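Esterase family protein (Staphylococcus aureus, PDB 6VH9) is a serine esterase of the alpha/beta-hydrolase fold that hydrolyses carboxylic esters and probably acts on S-formylglutathione. Local coordinates at residues Ala148-Gln153 against Tyr210-Asp215; Val23-Asp28 against Ile107-Lys112; Ala85-Gly90 against Lys165-Gly170. All coordinates share one frame; numbering follows the deposited sequence.

Contact 1: Ala148-Gln153 against Tyr210-Asp215; sequences AVFEAQ and YQDNLD
In this alpha/beta hydrolase the loop that leaves the C-terminal end of strand 142-146 is held to the first turn of helix 210-222 chiefly by the carboxylate of D212. Its two oxygens take two successive backbone N-H groups. F150 N donates to D212 OD1 at 3.0 Å, on the syn lone pair, and E151 N reaches D212 OD2 at 3.1 Å, also on the syn side but tilted out of the carboxylate plane. A second, weak bond from F150 N to D212 OD2 makes the grip slightly forked. With D212 CG anti to its own backbone N (chi1 172°), the carboxylate is carried off the helix and up to the loop. One residue on, N213 binds the loop backbone as well: N213 ND2 donates to A148 O at 3.0 Å, in the carbonyl plane and on a lone pair, though the hydrogen bond is bent, 131° at the hydrogen. A water bound to A148 N sits 2.6 Å from N213 OD1. The F150 ring lies across the N213 amide, planes 65° apart, and meets it edge-on, F150 CE2 being 3.6 Å from N213 OD1; A148 CB covers part of one ring face. D212 OD2 has a further donor in N154 ND2, so the buried carboxylate has N-H partners that would favour its ionised form. V149 points away from the helix, and its side chain lies near the predicted catalytic S123 and H236 without touching them. Beyond the contact F150 stacks on F216 and packs on strand 198-204, N213 also bears on F229 of strand 228-232, and V149 rests against helix 153-156.

Contact 2: Val23-Asp28 against Ile107-Lys112; sequences VILPED and IFPLSK
The apolar seam between the strand 17-26, near one margin of the central sheet, and the loop that follows helix 93-107 shows how hydrocarbon side chains alone can join two parts of a fold. F108, the first residue past the helix, sends its ring toward the strand and meets two residues that project from the same side of it. V23 CG2 comes to 4.1 Å from F108 CE2, and L25 CD2 lies equally far from F108 CD1, 4.1 Å, so the two aliphatic groups touch different parts of the ring. Both approach the ring obliquely. L25 does more than V23: CG stands anti to the backbone N (chi1 -165°), which carries its two methyls out to the loop, where they divide the work. CD2 serves F108 and also P109, whose CD is 4.3 Å from L25 CD2; CD1 turns to L110, with L25 CD1 and L110 CD2 4.0 Å apart. P109 is the centre of an inverse gamma turn, with a weak bond from L110 N to F108 O; the residues on its two sides, F108 and L110, both reach L25. All five residues that touch are buried, and part of that cover comes from a second subunit: its F108 ring meets this F108 with the planes at about 45°, and its I107 packs on L25 and P109. Within the chain, the strand is bonded through V23 and L25 to strand 3-12 and through I24 to strand 72-76, while L110 also packs on V104 of helix 93-107 and A73 of strand 72-76.

Contact 3: Ala85-Gly90 against Lys165-Gly170; sequences ANMAYG and KEAIIG
The Y89 ring has A88 CB over one face, 4.2 Å above its plane and displaced toward the rim, while A167 CA of the helix lies at its edge. E166 O and G170 CA approach it obliquely, Y89 CD1 standing 3.5 Å from E166 O. Y89 CG is anti to its carbonyl carbon (chi1 -50°), a torsion that lays the ring along the end of the short helix 165-169. Here the loop between strand 72-76 and helix 93-107 of the alpha/beta hydrolase covers the C-terminal end of that helix, and its N-H groups bind two carbonyls of the last turn: A88 N donates to I168 O at 2.9 Å, from well above the carbonyl plane, and Y89 N to A167 O, also 2.9 Å, in a nearly straight bond (170°). The helix ends at G170, where phi turns positive; A88 CB packs against this exit, 3.3 Å from G170 N. I168 O is gripped a second time, by a water 2.9 Å away that also donates to N86 O. Apolar groups fill in beside these bonds. M87, its chain bent at chi3, brings CE to 3.6 Å from A167 CB, and A85 CB touches I168 CG2. Around the contact N86 ND2 bonds to D95 of helix 93-107, I168 and I169 pack on M156, and Y89 meets Y89 of a third subunit, the ring planes about 20° apart.

How the contacts relate
Contacts 1 and 2 are buried and contact 3 only partly so, yet burial does not dictate chemistry. Contact 1, nearest the predicted catalytic residues, relies on side-chain groups binding backbone; contact 2, on the opposite side of the chain's centre, is wholly apolar; contact 3 combines backbone bonds with small apolar contacts. Contacts 2 and 3 involve loops at the two ends of helix 93-107, and each meets a different neighbouring subunit, whereas contact 1 touches no other chain. Helix 153-156 adjoins both contacts 1 and 3, whose centres are about 21 Å apart, against about 33 Å from either to contact 2. Along the chain, contact 3 alternates with each of the others.

Contact 1: Ala148-Gln153 against Tyr210-Asp215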
ATOM      1  N   ALA A 148       6.996 -14.274 -25.045  1.00 30.85           N
ATOM      2  CA  ALA A 148       6.727 -15.474 -24.274  1.00 28.76           C
ATOM      3  C   ALA A 148       7.794 -16.543 -24.463  1.00 30.39           C
ATOM      4  O   ALA A 148       8.493 -16.598 -25.478  1.00 33.95           O
ATOM      5  CB  ALA A 148       5.372 -16.055 -24.664  1.00 27.56           C
ATOM      6  N   VAL A 149       7.915 -17.387 -23.447  1.00 34.67           N
ATOM      7  CA  VAL A 149       8.587 -18.673 -23.569  1.00 37.98           C
ATOM      8  C   VAL A 149       7.550 -19.675 -24.055  1.00 32.74           C
ATOM      9  O   VAL A 149       6.584 -19.964 -23.340  1.00 38.11           O
ATOM     10  CB  VAL A 149       9.183 -19.127 -22.228  1.00 40.17           C
ATOM     11  CG1 VAL A 149       9.862 -20.483 -22.392  1.00 46.02           C
ATOM     12  CG2 VAL A 149      10.147 -18.095 -21.680  1.00 47.41           C
ATOM     13  N   PHE A 150       7.732 -20.196 -25.265  1.00 38.61           N
ATOM     14  CA  PHE A 150       6.872 -21.274 -25.748  1.00 37.07           C
ATOM     15  C   PHE A 150       7.551 -22.632 -25.695  1.00 36.25           C
ATOM     16  O   PHE A 150       6.878 -23.648 -25.487  1.00 44.76           O
ATOM     17  CB  PHE A 150       6.417 -21.015 -27.189  1.00 33.08           C
ATOM     18  CG  PHE A 150       5.527 -19.819 -27.342  1.00 31.59           C
ATOM     19  CD1 PHE A 150       4.215 -19.838 -26.872  1.00 29.16           C
ATOM     20  CD2 PHE A 150       5.993 -18.675 -27.966  1.00 37.07           C
ATOM     21  CE1 PHE A 150       3.392 -18.729 -27.015  1.00 34.99           C
ATOM     22  CE2 PHE A 150       5.179 -17.566 -28.111  1.00 38.30           C
ATOM     23  CZ  PHE A 150       3.876 -17.591 -27.633  1.00 33.09           C
ATOM     24  N   GLU A 151       8.853 -22.685 -25.937  1.00 36.35           N
ATOM     25  CA  GLU A 151       9.628 -23.902 -25.703  1.00 44.28           C
ATOM     26  C   GLU A 151      10.097 -23.893 -24.252  1.00 48.65           C
ATOM     27  O   GLU A 151      11.024 -23.157 -23.889  1.00 46.77           O
ATOM     28  CB  GLU A 151      10.798 -24.006 -26.674  1.00 47.92           C
ATOM     29  CG  GLU A 151      11.664 -25.251 -26.443  1.00 61.69           C
ATOM     30  CD  GLU A 151      10.838 -26.500 -26.152  1.00 68.76           C
ATOM     31  OE1 GLU A 151      10.874 -26.985 -24.997  1.00 65.23           O
ATOM     32  OE2 GLU A 151      10.160 -27.004 -27.075  1.00 70.25           O
ATOM     33  N   ALA A 152       9.418 -24.675 -23.421  1.00 42.71           N
ATOM     34  CA  ALA A 152       9.588 -24.722 -21.950  1.00 48.30           C
ATOM     35  C   ALA A 152      11.022 -24.940 -21.482  1.00 51.22           C
ATOM     36  O   ALA A 152      11.314 -24.513 -20.390  1.00 53.79           O
ATOM     37  CB  ALA A 152       8.651 -25.704 -21.330  1.00 50.14           C
ATOM     38  N   GLN A 153      11.891 -25.559 -22.273  1.00 46.58           N
ATOM     39  CA  GLN A 153      13.299 -25.735 -21.825  1.00 56.32           C
ATOM     40  C   GLN A 153      13.962 -24.361 -21.679  1.00 58.18           C
ATOM     41  O   GLN A 153      14.812 -24.225 -20.830  1.00 61.94           O
ATOM     42  CB  GLN A 153      14.062 -26.740 -22.697  1.00 60.84           C
ATOM     43  CG  GLN A 153      13.551 -28.169 -22.568  1.00 65.29           C
ATOM     44  CD  GLN A 153      14.227 -29.188 -23.464  1.00 78.29           C
ATOM     45  OE1 GLN A 153      14.769 -28.868 -24.514  1.00 82.35           O
ATOM     46  NE2 GLN A 153      14.181 -30.447 -23.061  1.00 84.12           N
ATOM     47  N   TYR A 210      12.964 -14.209 -29.414  1.00 41.25           N
ATOM     48  CA  TYR A 210      12.316 -13.941 -30.696  1.00 40.94           C
ATOM     49  C   TYR A 210      12.240 -15.198 -31.565  1.00 40.88           C
ATOM     50  O   TYR A 210      11.184 -15.511 -32.128  1.00 42.02           O
ATOM     51  CB  TYR A 210      13.044 -12.812 -31.426  1.00 49.08           C
ATOM     52  CG  TYR A 210      12.393 -12.406 -32.733  1.00 46.59           C
ATOM     53  CD1 TYR A 210      11.082 -11.954 -32.768  1.00 47.33           C
ATOM     54  CD2 TYR A 210      13.089 -12.481 -33.929  1.00 45.37           C
ATOM     55  CE1 TYR A 210      10.483 -11.582 -33.955  1.00 47.13           C
ATOM     56  CE2 TYR A 210      12.497 -12.113 -35.126  1.00 48.10           C
ATOM     57  CZ  TYR A 210      11.196 -11.666 -35.132  1.00 46.05           C
ATOM     58  OH  TYR A 210      10.602 -11.298 -36.312  1.00 50.90           O
ATOM     59  N   GLN A 211      13.349 -15.937 -31.691  1.00 43.12           N
ATOM     60  CA  GLN A 211      13.314 -17.158 -32.497  1.00 44.10           C
ATOM     61  C   GLN A 211      12.338 -18.172 -31.911  1.00 42.77           C
ATOM     62  O   GLN A 211      11.613 -18.851 -32.650  1.00 40.54           O
ATOM     63  CB  GLN A 211      14.716 -17.755 -32.630  1.00 47.28           C
ATOM     64  CG  GLN A 211      14.801 -18.902 -33.633  1.00 54.01           C
ATOM     65  CD  GLN A 211      14.307 -18.516 -35.016  1.00 59.02           C
ATOM     66  OE1 GLN A 211      14.729 -17.510 -35.581  1.00 60.94           O
ATOM     67  NE2 GLN A 211      13.394 -19.311 -35.562  1.00 60.15           N
ATOM     68  N   ASP A 212      12.298 -18.268 -30.582  1.00 42.71           N
ATOM     69  CA  ASP A 212      11.323 -19.110 -29.893  1.00 41.61           C
ATOM     70  C   ASP A 212       9.890 -18.733 -30.279  1.00 39.55           C
ATOM     71  O   ASP A 212       9.032 -19.609 -30.450  1.00 40.53           O
ATOM     72  CB  ASP A 212      11.573 -18.976 -28.380  1.00 42.65           C
ATOM     73  CG  ASP A 212      10.510 -19.649 -27.510  1.00 54.73           C
ATOM     74  OD1 ASP A 212       9.307 -19.335 -27.630  1.00 58.41           O
ATOM     75  OD2 ASP A 212      10.893 -20.478 -26.658  1.00 60.69           O
ATOM     76  N   ASN A 213       9.613 -17.438 -30.442  1.00 34.35           N
ATOM     77  CA  ASN A 213       8.277 -17.025 -30.865  1.00 29.85           C
ATOM     78  C   ASN A 213       7.998 -17.414 -32.313  1.00 31.29           C
ATOM     79  O   ASN A 213       6.894 -17.874 -32.638  1.00 36.04           O
ATOM     80  CB  ASN A 213       8.106 -15.512 -30.683  1.00 34.45           C
ATOM     81  CG  ASN A 213       7.675 -15.148 -29.276  1.00 42.46           C
ATOM     82  OD1 ASN A 213       6.663 -14.482 -29.073  1.00 38.98           O
ATOM     83  ND2 ASN A 213       8.437 -15.602 -28.294  1.00 39.92           N
ATOM     84  N   LEU A 214       8.973 -17.219 -33.201  1.00 34.69           N
ATOM     85  CA  LEU A 214       8.779 -17.584 -34.600  1.00 36.53           C
ATOM     86  C   LEU A 214       8.523 -19.083 -34.747  1.00 43.52           C
ATOM     87  O   LEU A 214       7.706 -19.504 -35.578  1.00 42.22           O
ATOM     88  CB  LEU A 214       9.993 -17.150 -35.430  1.00 38.93           C
ATOM     89  CG  LEU A 214      10.281 -15.643 -35.482  1.00 44.67           C
ATOM     90  CD1 LEU A 214      11.557 -15.343 -36.271  1.00 49.99           C
ATOM     91  CD2 LEU A 214       9.098 -14.872 -36.050  1.00 42.21           C
ATOM     92  N   ASP A 215       9.213 -19.904 -33.948  1.00 39.93           N
ATOM     93  CA  ASP A 215       8.992 -21.348 -34.013  1.00 47.75           C
ATOM     94  C   ASP A 215       7.557 -21.692 -33.641  1.00 41.04           C
ATOM     95  O   ASP A 215       6.950 -22.600 -34.225  1.00 41.21           O
ATOM     96  CB  ASP A 215       9.960 -22.091 -33.090  1.00 45.44           C
ATOM     97  CG  ASP A 215      11.388 -22.011 -33.551  1.00 54.34           C
ATOM     98  OD1 ASP A 215      11.629 -21.642 -34.719  1.00 52.85           O
ATOM     99  OD2 ASP A 215      12.280 -22.313 -32.729  1.00 56.92           O
TER
HETATM  100  O   HOH W   1       4.979 -14.025 -27.107  1.00 28.93           O

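Contact 2: Val23-Asp28 against Ile107-Lys112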
ATOM      1  N   VAL A  23      -5.385  -4.657  -8.396  1.00 21.10           N
ATOM      2  CA  VAL A  23      -6.534  -4.564  -9.291  1.00 22.03           C
ATOM      3  C   VAL A  23      -6.682  -3.125  -9.769  1.00 22.19           C
ATOM      4  O   VAL A  23      -6.616  -2.183  -8.968  1.00 25.35           O
ATOM      5  CB  VAL A  23      -7.834  -5.038  -8.609  1.00 22.16           C
ATOM      6  CG1 VAL A  23      -9.061  -4.736  -9.491  1.00 24.98           C
ATOM      7  CG2 VAL A  23      -7.761  -6.553  -8.321  1.00 25.90           C
ATOM      8  N   ILE A  24      -6.858  -2.952 -11.076  1.00 21.17           N
ATOM      9  CA  ILE A  24      -7.291  -1.679 -11.648  1.00 20.16           C
ATOM     10  C   ILE A  24      -8.777  -1.807 -11.946  1.00 23.21           C
ATOM     11  O   ILE A  24      -9.188  -2.718 -12.674  1.00 22.63           O
ATOM     12  CB  ILE A  24      -6.509  -1.323 -12.921  1.00 24.05           C
ATOM     13  CG1 ILE A  24      -5.047  -1.020 -12.599  1.00 30.05           C
ATOM     14  CG2 ILE A  24      -7.136  -0.106 -13.603  1.00 29.27           C
ATOM     15  CD1 ILE A  24      -4.133  -1.088 -13.833  1.00 26.11           C
ATOM     16  N   LEU A  25      -9.587  -0.901 -11.389  1.00 23.58           N
ATOM     17  CA  LEU A  25     -11.042  -0.936 -11.541  1.00 21.92           C
ATOM     18  C   LEU A  25     -11.489   0.426 -12.059  1.00 26.56           C
ATOM     19  O   LEU A  25     -11.693   1.364 -11.273  1.00 28.93           O
ATOM     20  CB  LEU A  25     -11.723  -1.287 -10.218  1.00 24.06           C
ATOM     21  CG  LEU A  25     -13.192  -1.693 -10.295  1.00 25.41           C
ATOM     22  CD1 LEU A  25     -13.325  -3.111 -10.888  1.00 24.75           C
ATOM     23  CD2 LEU A  25     -13.828  -1.640  -8.908  1.00 27.91           C
ATOM     24  N   PRO A  26     -11.627   0.578 -13.378  1.00 25.85           N
ATOM     25  CA  PRO A  26     -12.044   1.869 -13.930  1.00 22.83           C
ATOM     26  C   PRO A  26     -13.408   2.267 -13.388  1.00 31.30           C
ATOM     27  O   PRO A  26     -14.229   1.423 -13.021  1.00 33.01           O
ATOM     28  CB  PRO A  26     -12.095   1.607 -15.441  1.00 26.60           C
ATOM     29  CG  PRO A  26     -11.137   0.484 -15.649  1.00 27.63           C
ATOM     30  CD  PRO A  26     -11.293  -0.388 -14.440  1.00 28.83           C
ATOM     31  N   GLU A  27     -13.639   3.563 -13.317  1.00 30.48           N
ATOM     32  CA  GLU A  27     -14.885   4.034 -12.740  1.00 35.61           C
ATOM     33  C   GLU A  27     -15.992   4.067 -13.792  1.00 41.93           C
ATOM     34  O   GLU A  27     -15.754   4.302 -14.981  1.00 46.57           O
ATOM     35  CB  GLU A  27     -14.697   5.415 -12.104  1.00 41.34           C
ATOM     36  CG  GLU A  27     -13.842   5.391 -10.824  1.00 44.85           C
ATOM     37  CD  GLU A  27     -13.538   6.793 -10.301  1.00 46.32           C
ATOM     38  OE1 GLU A  27     -14.369   7.690 -10.520  1.00 49.47           O
ATOM     39  OE2 GLU A  27     -12.470   7.002  -9.696  1.00 52.01           O
ATOM     40  N   ASP A  28     -17.205   3.774 -13.341  1.00 44.26           N
ATOM     41  CA  ASP A  28     -18.418   3.881 -14.137  1.00 39.75           C
ATOM     42  C   ASP A  28     -19.450   4.619 -13.301  1.00 37.76           C
ATOM     43  O   ASP A  28     -19.493   4.455 -12.078  1.00 34.32           O
ATOM     44  CB  ASP A  28     -18.933   2.481 -14.540  1.00 43.15           C
ATOM     45  CG  ASP A  28     -20.158   2.540 -15.429  1.00 55.54           C
ATOM     46  OD1 ASP A  28     -19.994   2.698 -16.654  1.00 58.74           O
ATOM     47  OD2 ASP A  28     -21.288   2.433 -14.902  1.00 55.44           O
ATOM     48  N   ILE A 107     -16.280 -10.910  -6.071  1.00 26.17           N
ATOM     49  CA  ILE A 107     -16.349  -9.743  -5.188  1.00 30.14           C
ATOM     50  C   ILE A 107     -16.334  -8.392  -5.901  1.00 29.76           C
ATOM     51  O   ILE A 107     -16.660  -7.383  -5.263  1.00 32.86           O
ATOM     52  CB  ILE A 107     -15.223  -9.705  -4.135  1.00 24.72           C
ATOM     53  CG1 ILE A 107     -13.863  -9.457  -4.786  1.00 25.66           C
ATOM     54  CG2 ILE A 107     -15.212 -10.996  -3.293  1.00 29.93           C
ATOM     55  CD1 ILE A 107     -12.795  -9.031  -3.793  1.00 31.10           C
ATOM     56  N   PHE A 108     -15.985  -8.330  -7.184  1.00 23.24           N
ATOM     57  CA  PHE A 108     -15.921  -7.075  -7.924  1.00 21.95           C
ATOM     58  C   PHE A 108     -16.951  -7.077  -9.050  1.00 28.32           C
ATOM     59  O   PHE A 108     -17.447  -8.138  -9.442  1.00 31.64           O
ATOM     60  CB  PHE A 108     -14.519  -6.852  -8.517  1.00 23.86           C
ATOM     61  CG  PHE A 108     -13.485  -6.414  -7.517  1.00 25.29           C
ATOM     62  CD1 PHE A 108     -13.620  -5.202  -6.850  1.00 27.48           C
ATOM     63  CD2 PHE A 108     -12.360  -7.205  -7.258  1.00 25.68           C
ATOM     64  CE1 PHE A 108     -12.670  -4.775  -5.937  1.00 31.47           C
ATOM     65  CE2 PHE A 108     -11.393  -6.784  -6.349  1.00 25.43           C
ATOM     66  CZ  PHE A 108     -11.555  -5.558  -5.679  1.00 27.21           C
ATOM     67  N   PRO A 109     -17.317  -5.898  -9.579  1.00 27.12           N
ATOM     68  CA  PRO A 109     -18.296  -5.823 -10.686  1.00 23.59           C
ATOM     69  C   PRO A 109     -17.665  -6.117 -12.043  1.00 31.08           C
ATOM     70  O   PRO A 109     -17.541  -5.261 -12.926  1.00 27.04           O
ATOM     71  CB  PRO A 109     -18.804  -4.380 -10.570  1.00 27.15           C
ATOM     72  CG  PRO A 109     -17.644  -3.632 -10.065  1.00 27.11           C
ATOM     73  CD  PRO A 109     -16.963  -4.550  -9.075  1.00 24.94           C
ATOM     74  N   LEU A 110     -17.273  -7.373 -12.226  1.00 26.84           N
ATOM     75  CA  LEU A 110     -16.567  -7.832 -13.410  1.00 27.66           C
ATOM     76  C   LEU A 110     -17.473  -8.747 -14.218  1.00 31.12           C
ATOM     77  O   LEU A 110     -18.125  -9.637 -13.657  1.00 35.70           O
ATOM     78  CB  LEU A 110     -15.295  -8.601 -13.030  1.00 25.38           C
ATOM     79  CG  LEU A 110     -14.364  -7.898 -12.050  1.00 28.78           C
ATOM     80  CD1 LEU A 110     -13.130  -8.752 -11.789  1.00 32.71           C
ATOM     81  CD2 LEU A 110     -13.976  -6.581 -12.668  1.00 26.82           C
ATOM     82  N   SER A 111     -17.490  -8.545 -15.536  1.00 28.19           N
ATOM     83  CA  SER A 111     -18.314  -9.388 -16.390  1.00 30.07           C
ATOM     84  C   SER A 111     -17.809 -10.826 -16.353  1.00 32.24           C
ATOM     85  O   SER A 111     -16.604 -11.082 -16.399  1.00 30.37           O
ATOM     86  CB  SER A 111     -18.306  -8.875 -17.824  1.00 33.56           C
ATOM     87  OG  SER A 111     -18.900  -9.829 -18.700  1.00 35.12           O
ATOM     88  N   LYS A 112     -18.741 -11.768 -16.255  1.00 36.04           N
ATOM     89  CA  LYS A 112     -18.398 -13.182 -16.259  1.00 37.05           C
ATOM     90  C   LYS A 112     -18.535 -13.827 -17.629  1.00 41.70           C
ATOM     91  O   LYS A 112     -18.246 -15.022 -17.760  1.00 37.97           O
ATOM     92  CB  LYS A 112     -19.261 -13.931 -15.237  1.00 40.94           C
ATOM     93  CG  LYS A 112     -19.034 -13.426 -13.816  1.00 41.32           C
ATOM     94  CD  LYS A 112     -20.042 -13.987 -12.839  1.00 52.61           C
ATOM     95  CE  LYS A 112     -19.856 -13.369 -11.464  1.00 52.34           C
ATOM     96  NZ  LYS A 112     -21.001 -13.675 -10.572  1.00 58.32           N
TER

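Contact 3: Ala85-Gly90 against Lys165-Gly170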
ATOM      1  N   ALA A  85       2.835 -22.883 -12.489  1.00 25.97           N
ATOM      2  CA  ALA A  85       2.612 -24.314 -12.361  1.00 27.30           C
ATOM      3  C   ALA A  85       2.146 -24.662 -10.960  1.00 26.07           C
ATOM      4  O   ALA A  85       2.453 -23.962  -9.989  1.00 26.41           O
ATOM      5  CB  ALA A  85       3.894 -25.093 -12.669  1.00 29.43           C
ATOM      6  N   ASN A  86       1.415 -25.766 -10.850  1.00 29.48           N
ATOM      7  CA  ASN A  86       1.331 -26.442  -9.557  1.00 27.50           C
ATOM      8  C   ASN A  86       2.671 -27.123  -9.318  1.00 24.93           C
ATOM      9  O   ASN A  86       2.997 -28.136  -9.951  1.00 24.22           O
ATOM     10  CB  ASN A  86       0.169 -27.430  -9.517  1.00 26.67           C
ATOM     11  CG  ASN A  86      -1.191 -26.725  -9.561  1.00 25.79           C
ATOM     12  OD1 ASN A  86      -1.347 -25.589  -9.075  1.00 25.74           O
ATOM     13  ND2 ASN A  86      -2.167 -27.378 -10.181  1.00 32.63           N
ATOM     14  N   MET A  87       3.460 -26.541  -8.426  1.00 29.86           N
ATOM     15  CA  MET A  87       4.871 -26.864  -8.323  1.00 29.16           C
ATOM     16  C   MET A  87       5.091 -28.233  -7.690  1.00 26.66           C
ATOM     17  O   MET A  87       4.403 -28.624  -6.741  1.00 30.83           O
ATOM     18  CB  MET A  87       5.581 -25.785  -7.507  1.00 27.70           C
ATOM     19  CG  MET A  87       5.535 -24.392  -8.170  1.00 25.71           C
ATOM     20  SD  MET A  87       6.146 -23.115  -7.046  1.00 30.23           S
ATOM     21  CE  MET A  87       7.877 -23.603  -6.942  1.00 25.72           C
ATOM     22  N   ALA A  88       6.080 -28.952  -8.219  1.00 23.70           N
ATOM     23  CA  ALA A  88       6.481 -30.231  -7.634  1.00 27.60           C
ATOM     24  C   ALA A  88       6.837 -30.072  -6.160  1.00 31.63           C
ATOM     25  O   ALA A  88       6.363 -30.830  -5.308  1.00 31.07           O
ATOM     26  CB  ALA A  88       7.655 -30.807  -8.427  1.00 28.50           C
ATOM     27  N   TYR A  89       7.664 -29.074  -5.840  1.00 28.71           N
ATOM     28  CA  TYR A  89       8.031 -28.719  -4.464  1.00 28.70           C
ATOM     29  C   TYR A  89       7.766 -27.223  -4.282  1.00 31.13           C
ATOM     30  O   TYR A  89       8.640 -26.390  -4.529  1.00 30.16           O
ATOM     31  CB  TYR A  89       9.483 -29.057  -4.165  1.00 25.56           C
ATOM     32  CG  TYR A  89       9.854 -30.459  -4.560  1.00 30.63           C
ATOM     33  CD1 TYR A  89      10.778 -30.694  -5.562  1.00 38.72           C
ATOM     34  CD2 TYR A  89       9.258 -31.547  -3.937  1.00 38.86           C
ATOM     35  CE1 TYR A  89      11.119 -32.002  -5.930  1.00 42.22           C
ATOM     36  CE2 TYR A  89       9.588 -32.851  -4.298  1.00 43.13           C
ATOM     37  CZ  TYR A  89      10.514 -33.067  -5.292  1.00 47.08           C
ATOM     38  OH  TYR A  89      10.837 -34.362  -5.639  1.00 52.46           O
ATOM     39  N   GLY A  90       6.557 -26.877  -3.861  1.00 27.07           N
ATOM     40  CA  GLY A  90       6.208 -25.480  -3.711  1.00 27.90           C
ATOM     41  C   GLY A  90       4.713 -25.303  -3.601  1.00 30.85           C
ATOM     42  O   GLY A  90       4.033 -26.123  -2.976  1.00 42.95           O
ATOM     43  N   LYS A 165      14.609 -24.730 -10.992  1.00 35.06           N
ATOM     44  CA  LYS A 165      13.817 -25.471 -11.961  1.00 39.24           C
ATOM     45  C   LYS A 165      13.197 -26.713 -11.319  1.00 35.69           C
ATOM     46  O   LYS A 165      12.038 -27.048 -11.596  1.00 37.16           O
ATOM     47  CB  LYS A 165      14.687 -25.795 -13.172  1.00 43.98           C
ATOM     48  CG  LYS A 165      14.477 -27.125 -13.823  1.00 51.12           C
ATOM     49  CD  LYS A 165      15.567 -27.356 -14.857  1.00 53.58           C
ATOM     50  CE  LYS A 165      16.846 -27.860 -14.226  1.00 59.52           C
ATOM     51  NZ  LYS A 165      16.911 -29.337 -14.294  1.00 71.30           N
ATOM     52  N   GLU A 166      13.922 -27.369 -10.396  1.00 34.64           N
ATOM     53  CA  GLU A 166      13.394 -28.579  -9.762  1.00 37.36           C
ATOM     54  C   GLU A 166      12.213 -28.281  -8.843  1.00 38.74           C
ATOM     55  O   GLU A 166      11.362 -29.151  -8.638  1.00 33.47           O
ATOM     56  CB  GLU A 166      14.496 -29.279  -8.970  1.00 45.65           C
ATOM     57  CG  GLU A 166      15.575 -29.900  -9.835  1.00 44.83           C
ATOM     58  CD  GLU A 166      16.660 -28.910 -10.230  1.00 52.46           C
ATOM     59  OE1 GLU A 166      16.561 -27.718  -9.856  1.00 49.49           O
ATOM     60  OE2 GLU A 166      17.616 -29.331 -10.918  1.00 68.31           O
ATOM     61  N   ALA A 167      12.146 -27.079  -8.263  1.00 33.41           N
ATOM     62  CA  ALA A 167      10.958 -26.726  -7.488  1.00 33.06           C
ATOM     63  C   ALA A 167       9.697 -26.839  -8.340  1.00 35.34           C
ATOM     64  O   ALA A 167       8.637 -27.251  -7.853  1.00 32.82           O
ATOM     65  CB  ALA A 167      11.095 -25.308  -6.916  1.00 33.09           C
ATOM     66  N   ILE A 168       9.804 -26.505  -9.623  1.00 32.06           N
ATOM     67  CA  ILE A 168       8.654 -26.554 -10.518  1.00 31.31           C
ATOM     68  C   ILE A 168       8.399 -27.975 -10.997  1.00 31.75           C
ATOM     69  O   ILE A 168       7.296 -28.510 -10.847  1.00 35.70           O
ATOM     70  CB  ILE A 168       8.869 -25.612 -11.712  1.00 30.94           C
ATOM     71  CG1 ILE A 168       8.978 -24.160 -11.226  1.00 30.85           C
ATOM     72  CG2 ILE A 168       7.738 -25.773 -12.727  1.00 30.24           C
ATOM     73  CD1 ILE A 168       9.447 -23.224 -12.294  1.00 31.38           C
ATOM     74  N   ILE A 169       9.392 -28.557 -11.652  1.00 31.78           N
ATOM     75  CA  ILE A 169       9.165 -29.831 -12.391  1.00 34.54           C
ATOM     76  C   ILE A 169       9.643 -31.063 -11.634  1.00 44.53           C
ATOM     77  O   ILE A 169       9.389 -32.157 -12.114  1.00 47.77           O
ATOM     78  CB  ILE A 169       9.863 -29.754 -13.753  1.00 39.22           C
ATOM     79  CG1 ILE A 169      11.377 -29.716 -13.572  1.00 42.58           C
ATOM     80  CG2 ILE A 169       9.375 -28.567 -14.547  1.00 35.63           C
ATOM     81  CD1 ILE A 169      12.138 -29.653 -14.846  1.00 55.52           C
ATOM     82  N   GLY A 170      10.270 -30.883 -10.488  1.00 38.39           N
ATOM     83  CA  GLY A 170      10.773 -32.034  -9.736  1.00 38.88           C
ATOM     84  C   GLY A 170      11.869 -32.787 -10.455  1.00 47.38           C
ATOM     85  O   GLY A 170      12.776 -32.160 -10.940  1.00 51.45           O
TER
HETATM   86  O   HOH W   2       4.782 -29.876 -11.398  1.00 50.66           O